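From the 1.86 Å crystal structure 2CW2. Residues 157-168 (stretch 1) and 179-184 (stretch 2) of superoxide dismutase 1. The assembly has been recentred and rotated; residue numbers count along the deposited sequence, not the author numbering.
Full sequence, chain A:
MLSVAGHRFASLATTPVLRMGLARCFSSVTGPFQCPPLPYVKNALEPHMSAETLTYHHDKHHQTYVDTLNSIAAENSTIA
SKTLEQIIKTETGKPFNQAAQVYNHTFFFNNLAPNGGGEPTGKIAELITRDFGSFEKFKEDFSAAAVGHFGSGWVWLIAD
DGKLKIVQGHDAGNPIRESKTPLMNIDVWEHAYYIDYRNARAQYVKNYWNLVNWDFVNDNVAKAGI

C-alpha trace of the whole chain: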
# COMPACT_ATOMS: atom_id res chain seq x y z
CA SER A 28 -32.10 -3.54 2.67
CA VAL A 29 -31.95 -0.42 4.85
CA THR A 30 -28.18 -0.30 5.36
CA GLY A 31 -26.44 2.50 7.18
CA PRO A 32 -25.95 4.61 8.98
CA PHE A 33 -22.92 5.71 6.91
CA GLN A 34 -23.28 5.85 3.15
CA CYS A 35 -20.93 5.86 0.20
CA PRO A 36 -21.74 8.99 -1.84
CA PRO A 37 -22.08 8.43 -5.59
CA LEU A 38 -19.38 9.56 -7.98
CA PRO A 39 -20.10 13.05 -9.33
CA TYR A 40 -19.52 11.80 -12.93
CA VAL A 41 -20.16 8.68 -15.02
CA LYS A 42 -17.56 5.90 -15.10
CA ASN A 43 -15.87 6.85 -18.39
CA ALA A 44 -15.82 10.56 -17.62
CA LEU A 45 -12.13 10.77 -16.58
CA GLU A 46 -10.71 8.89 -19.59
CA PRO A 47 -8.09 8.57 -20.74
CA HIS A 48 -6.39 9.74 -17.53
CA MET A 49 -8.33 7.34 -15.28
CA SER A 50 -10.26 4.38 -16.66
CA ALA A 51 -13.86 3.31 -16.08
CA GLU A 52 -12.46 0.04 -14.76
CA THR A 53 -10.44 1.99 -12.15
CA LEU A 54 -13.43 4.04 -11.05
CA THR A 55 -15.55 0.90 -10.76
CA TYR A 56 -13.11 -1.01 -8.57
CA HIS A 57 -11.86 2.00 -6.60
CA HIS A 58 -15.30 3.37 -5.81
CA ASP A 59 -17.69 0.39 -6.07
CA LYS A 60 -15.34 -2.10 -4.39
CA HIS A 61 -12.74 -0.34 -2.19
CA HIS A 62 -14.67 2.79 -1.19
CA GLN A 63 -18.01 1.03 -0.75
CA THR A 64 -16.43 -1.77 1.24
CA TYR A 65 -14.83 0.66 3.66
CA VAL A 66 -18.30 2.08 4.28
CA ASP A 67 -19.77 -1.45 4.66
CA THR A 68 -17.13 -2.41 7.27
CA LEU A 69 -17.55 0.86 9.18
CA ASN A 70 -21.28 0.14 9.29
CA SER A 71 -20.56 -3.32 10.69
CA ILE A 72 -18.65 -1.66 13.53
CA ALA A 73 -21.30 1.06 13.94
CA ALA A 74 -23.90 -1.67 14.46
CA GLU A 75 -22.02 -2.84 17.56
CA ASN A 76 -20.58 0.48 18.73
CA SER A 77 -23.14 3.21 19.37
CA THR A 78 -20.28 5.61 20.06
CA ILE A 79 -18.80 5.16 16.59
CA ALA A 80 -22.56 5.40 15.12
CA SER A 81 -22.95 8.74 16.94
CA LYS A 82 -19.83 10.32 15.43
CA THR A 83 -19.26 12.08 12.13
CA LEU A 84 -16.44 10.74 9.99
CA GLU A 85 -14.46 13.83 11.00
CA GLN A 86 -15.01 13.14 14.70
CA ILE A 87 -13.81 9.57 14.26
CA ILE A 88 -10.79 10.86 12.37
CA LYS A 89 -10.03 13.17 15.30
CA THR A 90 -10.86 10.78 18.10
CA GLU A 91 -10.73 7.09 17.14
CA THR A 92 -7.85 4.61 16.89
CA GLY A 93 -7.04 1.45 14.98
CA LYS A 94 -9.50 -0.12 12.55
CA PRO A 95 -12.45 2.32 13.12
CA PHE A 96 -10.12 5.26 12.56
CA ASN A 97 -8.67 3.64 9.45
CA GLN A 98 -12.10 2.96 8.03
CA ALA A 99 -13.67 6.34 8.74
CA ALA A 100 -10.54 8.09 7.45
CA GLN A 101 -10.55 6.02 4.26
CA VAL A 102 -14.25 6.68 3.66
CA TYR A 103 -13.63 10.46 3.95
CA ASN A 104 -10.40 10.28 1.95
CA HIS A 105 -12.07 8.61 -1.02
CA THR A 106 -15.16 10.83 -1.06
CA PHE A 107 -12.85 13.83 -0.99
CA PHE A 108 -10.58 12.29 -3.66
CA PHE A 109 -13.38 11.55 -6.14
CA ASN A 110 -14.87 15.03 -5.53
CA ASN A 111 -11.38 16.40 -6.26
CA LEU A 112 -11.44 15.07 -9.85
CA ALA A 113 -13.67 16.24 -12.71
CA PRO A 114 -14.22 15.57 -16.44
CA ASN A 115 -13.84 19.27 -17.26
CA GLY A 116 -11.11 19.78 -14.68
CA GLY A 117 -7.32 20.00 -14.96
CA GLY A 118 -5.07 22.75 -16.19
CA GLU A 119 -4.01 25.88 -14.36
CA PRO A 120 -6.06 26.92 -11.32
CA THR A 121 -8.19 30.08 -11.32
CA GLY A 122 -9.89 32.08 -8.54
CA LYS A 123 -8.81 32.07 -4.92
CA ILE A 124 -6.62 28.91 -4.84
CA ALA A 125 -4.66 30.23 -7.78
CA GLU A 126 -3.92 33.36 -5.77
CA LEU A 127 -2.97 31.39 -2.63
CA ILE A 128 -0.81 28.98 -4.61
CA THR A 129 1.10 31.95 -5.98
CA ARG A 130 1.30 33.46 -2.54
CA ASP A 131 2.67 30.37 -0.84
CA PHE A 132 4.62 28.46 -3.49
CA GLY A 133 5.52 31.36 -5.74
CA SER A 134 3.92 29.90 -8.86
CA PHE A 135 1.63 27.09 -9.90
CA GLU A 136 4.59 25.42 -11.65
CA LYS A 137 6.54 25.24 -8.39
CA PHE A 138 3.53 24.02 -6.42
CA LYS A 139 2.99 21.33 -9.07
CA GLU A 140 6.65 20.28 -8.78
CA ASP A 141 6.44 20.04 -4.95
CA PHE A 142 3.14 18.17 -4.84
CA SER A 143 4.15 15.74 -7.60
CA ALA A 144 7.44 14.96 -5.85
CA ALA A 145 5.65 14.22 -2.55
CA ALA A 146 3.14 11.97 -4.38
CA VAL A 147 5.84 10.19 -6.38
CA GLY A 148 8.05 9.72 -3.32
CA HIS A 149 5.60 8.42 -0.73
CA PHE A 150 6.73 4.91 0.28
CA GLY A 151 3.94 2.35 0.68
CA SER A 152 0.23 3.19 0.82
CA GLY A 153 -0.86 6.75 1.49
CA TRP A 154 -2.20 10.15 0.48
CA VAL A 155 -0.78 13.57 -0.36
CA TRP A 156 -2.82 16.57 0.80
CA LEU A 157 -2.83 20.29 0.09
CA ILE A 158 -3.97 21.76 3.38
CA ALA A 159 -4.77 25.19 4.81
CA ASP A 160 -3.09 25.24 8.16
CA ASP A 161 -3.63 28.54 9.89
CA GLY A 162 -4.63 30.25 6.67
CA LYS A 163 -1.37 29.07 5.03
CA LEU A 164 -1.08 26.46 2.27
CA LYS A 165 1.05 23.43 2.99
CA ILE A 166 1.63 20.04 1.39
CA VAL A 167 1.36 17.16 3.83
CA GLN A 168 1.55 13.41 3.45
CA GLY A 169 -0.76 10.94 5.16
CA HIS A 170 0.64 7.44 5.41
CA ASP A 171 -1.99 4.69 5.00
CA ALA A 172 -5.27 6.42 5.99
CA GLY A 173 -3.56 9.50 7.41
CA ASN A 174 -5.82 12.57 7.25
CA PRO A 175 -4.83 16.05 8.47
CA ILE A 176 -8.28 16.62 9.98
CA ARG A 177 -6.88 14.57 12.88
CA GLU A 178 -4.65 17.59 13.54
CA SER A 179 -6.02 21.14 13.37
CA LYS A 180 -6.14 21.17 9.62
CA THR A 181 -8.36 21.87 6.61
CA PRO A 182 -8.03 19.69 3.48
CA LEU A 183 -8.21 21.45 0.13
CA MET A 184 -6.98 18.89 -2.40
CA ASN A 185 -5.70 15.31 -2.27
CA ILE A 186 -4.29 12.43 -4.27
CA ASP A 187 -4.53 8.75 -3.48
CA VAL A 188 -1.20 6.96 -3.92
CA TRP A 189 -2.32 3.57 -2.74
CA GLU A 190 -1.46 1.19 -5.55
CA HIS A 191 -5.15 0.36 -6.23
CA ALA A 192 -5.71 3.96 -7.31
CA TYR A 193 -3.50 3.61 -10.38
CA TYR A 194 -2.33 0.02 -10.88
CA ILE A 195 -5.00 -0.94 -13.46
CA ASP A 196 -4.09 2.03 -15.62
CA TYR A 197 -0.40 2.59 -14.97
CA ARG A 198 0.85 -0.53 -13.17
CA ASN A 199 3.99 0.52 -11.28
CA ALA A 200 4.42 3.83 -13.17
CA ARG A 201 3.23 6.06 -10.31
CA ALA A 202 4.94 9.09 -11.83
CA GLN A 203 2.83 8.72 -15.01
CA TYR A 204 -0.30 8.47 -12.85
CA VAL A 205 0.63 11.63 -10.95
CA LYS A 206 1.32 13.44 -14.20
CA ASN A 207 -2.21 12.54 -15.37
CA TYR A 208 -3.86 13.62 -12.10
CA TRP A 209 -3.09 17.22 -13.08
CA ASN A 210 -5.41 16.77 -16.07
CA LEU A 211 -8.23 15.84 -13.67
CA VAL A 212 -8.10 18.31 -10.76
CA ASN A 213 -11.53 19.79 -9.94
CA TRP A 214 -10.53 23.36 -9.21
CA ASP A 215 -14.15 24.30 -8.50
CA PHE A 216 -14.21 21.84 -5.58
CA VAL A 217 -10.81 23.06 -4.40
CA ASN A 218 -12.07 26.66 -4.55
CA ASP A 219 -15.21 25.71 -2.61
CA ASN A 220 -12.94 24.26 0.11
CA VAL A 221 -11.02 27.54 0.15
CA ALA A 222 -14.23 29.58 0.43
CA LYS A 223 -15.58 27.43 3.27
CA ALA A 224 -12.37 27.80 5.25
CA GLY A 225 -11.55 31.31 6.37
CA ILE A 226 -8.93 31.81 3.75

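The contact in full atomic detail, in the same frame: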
# COMPACT_ATOMS: atom_id res chain seq x y z
N LEU A 157 -3.05 18.85 -0.02
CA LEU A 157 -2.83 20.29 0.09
C LEU A 157 -3.78 20.69 1.19
O LEU A 157 -4.98 20.40 1.12
CB LEU A 157 -3.21 21.03 -1.20
CG LEU A 157 -3.10 22.56 -1.00
CD1 LEU A 157 -1.65 22.92 -0.71
CD2 LEU A 157 -3.54 23.28 -2.24
N ILE A 158 -3.23 21.34 2.22
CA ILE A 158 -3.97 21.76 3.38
C ILE A 158 -3.90 23.28 3.57
O ILE A 158 -2.98 23.91 3.08
CB ILE A 158 -3.33 21.04 4.59
CG1 ILE A 158 -4.36 20.26 5.34
CG2 ILE A 158 -2.40 21.91 5.41
CD1 ILE A 158 -4.59 18.97 4.67
N ALA A 159 -4.89 23.85 4.24
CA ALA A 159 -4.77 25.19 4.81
C ALA A 159 -4.51 24.98 6.29
O ALA A 159 -5.28 24.32 6.98
CB ALA A 159 -6.06 25.97 4.63
N ASP A 160 -3.41 25.51 6.78
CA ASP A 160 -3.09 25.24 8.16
C ASP A 160 -3.66 26.39 8.99
O ASP A 160 -4.80 26.34 9.47
CB ASP A 160 -1.60 24.98 8.32
CG ASP A 160 -1.21 24.65 9.73
OD1 ASP A 160 -1.76 25.27 10.67
OD2 ASP A 160 -0.37 23.78 10.00
N ASP A 161 -2.95 27.48 9.13
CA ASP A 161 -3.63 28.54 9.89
C ASP A 161 -3.81 29.63 8.87
O ASP A 161 -3.26 30.70 9.03
CB ASP A 161 -2.77 29.00 11.07
CG ASP A 161 -3.55 29.17 12.39
OD1 ASP A 161 -4.37 30.12 12.51
OD2 ASP A 161 -3.37 28.41 13.38
N GLY A 162 -4.50 29.33 7.78
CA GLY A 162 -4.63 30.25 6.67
C GLY A 162 -3.52 30.11 5.63
O GLY A 162 -3.58 30.74 4.59
N LYS A 163 -2.55 29.23 5.89
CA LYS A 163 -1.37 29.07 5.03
C LYS A 163 -1.46 27.73 4.32
O LYS A 163 -1.83 26.74 4.93
CB LYS A 163 -0.12 29.01 5.90
CG LYS A 163 0.92 30.09 5.65
CD LYS A 163 1.55 30.04 4.26
CE LYS A 163 2.85 30.85 4.22
NZ LYS A 163 2.84 31.94 3.23
N LEU A 164 -1.07 27.70 3.05
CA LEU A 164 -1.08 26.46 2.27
C LEU A 164 0.13 25.63 2.62
O LEU A 164 1.24 26.15 2.78
CB LEU A 164 -1.03 26.77 0.78
CG LEU A 164 -2.20 27.43 0.08
CD1 LEU A 164 -2.10 27.17 -1.43
CD2 LEU A 164 -3.53 26.92 0.62
N LYS A 165 -0.06 24.33 2.73
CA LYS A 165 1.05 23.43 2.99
C LYS A 165 0.75 22.06 2.40
O LYS A 165 -0.40 21.62 2.40
CB LYS A 165 1.29 23.37 4.50
CG LYS A 165 2.24 22.34 5.00
CD LYS A 165 1.94 22.14 6.51
CE LYS A 165 2.83 22.99 7.38
NZ LYS A 165 2.61 22.69 8.84
N ILE A 166 1.78 21.39 1.92
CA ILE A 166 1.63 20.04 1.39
C ILE A 166 2.00 19.07 2.49
O ILE A 166 3.09 19.16 3.07
CB ILE A 166 2.53 19.82 0.17
CG1 ILE A 166 2.11 20.72 -0.98
CG2 ILE A 166 2.50 18.31 -0.24
CD1 ILE A 166 3.13 20.84 -2.11
N VAL A 167 1.09 18.16 2.80
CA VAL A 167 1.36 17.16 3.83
C VAL A 167 1.03 15.77 3.35
O VAL A 167 0.08 15.58 2.55
CB VAL A 167 0.58 17.41 5.14
CG1 VAL A 167 0.95 18.76 5.75
CG2 VAL A 167 -0.92 17.32 4.92
N GLN A 168 1.77 14.79 3.86
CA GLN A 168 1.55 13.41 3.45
C GLN A 168 0.84 12.68 4.57
O GLN A 168 1.08 12.96 5.74
CB GLN A 168 2.89 12.72 3.12
CG GLN A 168 3.62 13.41 1.98
CD GLN A 168 5.00 12.83 1.66
OE1 GLN A 168 5.20 11.60 1.69
NE2 GLN A 168 5.95 13.70 1.33
N SER A 179 -5.03 20.04 13.44
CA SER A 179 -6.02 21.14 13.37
C SER A 179 -6.67 21.37 11.98
O SER A 179 -7.58 22.19 11.86
CB SER A 179 -5.48 22.46 13.97
OG SER A 179 -4.09 22.66 13.69
N LYS A 180 -6.27 20.59 10.97
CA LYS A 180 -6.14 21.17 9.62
C LYS A 180 -7.28 21.00 8.62
O LYS A 180 -8.11 20.10 8.74
CB LYS A 180 -4.80 20.74 9.01
CG LYS A 180 -3.67 20.71 10.03
CD LYS A 180 -2.39 20.13 9.44
CE LYS A 180 -1.27 20.03 10.50
NZ LYS A 180 0.04 19.62 9.91
N THR A 181 -7.30 21.87 7.61
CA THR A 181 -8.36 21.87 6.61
C THR A 181 -7.89 21.40 5.24
O THR A 181 -7.09 22.07 4.61
CB THR A 181 -8.93 23.28 6.47
OG1 THR A 181 -9.40 23.74 7.74
CG2 THR A 181 -10.18 23.25 5.61
N PRO A 182 -8.40 20.26 4.78
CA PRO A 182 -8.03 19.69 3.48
C PRO A 182 -8.61 20.47 2.31
O PRO A 182 -9.77 20.88 2.35
CB PRO A 182 -8.62 18.28 3.51
CG PRO A 182 -9.67 18.33 4.60
CD PRO A 182 -9.35 19.42 5.53
N LEU A 183 -7.79 20.69 1.29
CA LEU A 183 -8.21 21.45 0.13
C LEU A 183 -8.18 20.61 -1.14
O LEU A 183 -9.02 20.78 -2.01
CB LEU A 183 -7.31 22.68 -0.06
CG LEU A 183 -7.27 23.72 1.07
CD1 LEU A 183 -6.31 24.82 0.69
CD2 LEU A 183 -8.68 24.32 1.34
N MET A 184 -7.18 19.72 -1.23
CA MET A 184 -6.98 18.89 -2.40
C MET A 184 -6.29 17.62 -1.91
O MET A 184 -5.58 17.65 -0.90
CB MET A 184 -6.02 19.60 -3.37
CG MET A 184 -5.98 19.07 -4.81
SD MET A 184 -4.91 20.19 -5.85
CE MET A 184 -4.67 21.32 -4.85

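Leu157, Lys180 and Leu183 cover the most surface in this contact, and each illustrates a different rule for joining the two stretches. Leu157 does so first through its backbone. Its N donates to Met184 O (2.9 Å), while its carbonyl oxygen takes two donors, Leu183 N at 2.8 Å and Met184 N at a longer 3.3 Å from that same Leu157 O. One acceptor serving two successive amides is the signature of the bulge here, where the register shifts by one between Leu157 and Ile158. Beyond it the ladder is regular: Ala159 N reaches Thr181 O at 2.9 Å, and Thr181 N returns to Ala159 O at 3.2 Å. Pro182, which has no amide hydrogen to give, sits opposite Ile158 in the non-hydrogen-bonded pair, a position that asks for none.

The bulge residue Leu183, with phi/psi of -118/-36, has its CA-to-CB bond pointing toward the first stretch. Its chi angles, m and t, bring CD1 to 3.5 Å from Leu164 CD2, 4.1 Å from Ala159 CB and 4.3 Å from Leu157 CG. The small Ala159 and the branched leucines thus share one buried apolar cluster, which Leu157 extends by placing CD2 3.5 Å from Met184 CE.

On the face of Ile158 and Pro182, Ile158 CD1 packs 4.3 Å from Pro182 CB. Lys180, at the partly exposed end, uses its length: CB lies 3.7 Å from Ile158 CG1, and the extended chain (t at chi2 through chi4) carries NZ to 4.3 Å from Val167 CG1. That amine is also 4.1 Å from Lys165 NZ, but Asp160 tempers the like charges. Asp160 OD2 forms a salt bridge with Lys165 NZ at 3.4 Å, its hydrogen bond weak, and lies 4.2 Å from Lys180 NZ, beyond salt-bridge range. The aliphatic chain of Lys180 thus spans from Ile158 to Val167, while its charge lies near those of Asp160 and Lys165.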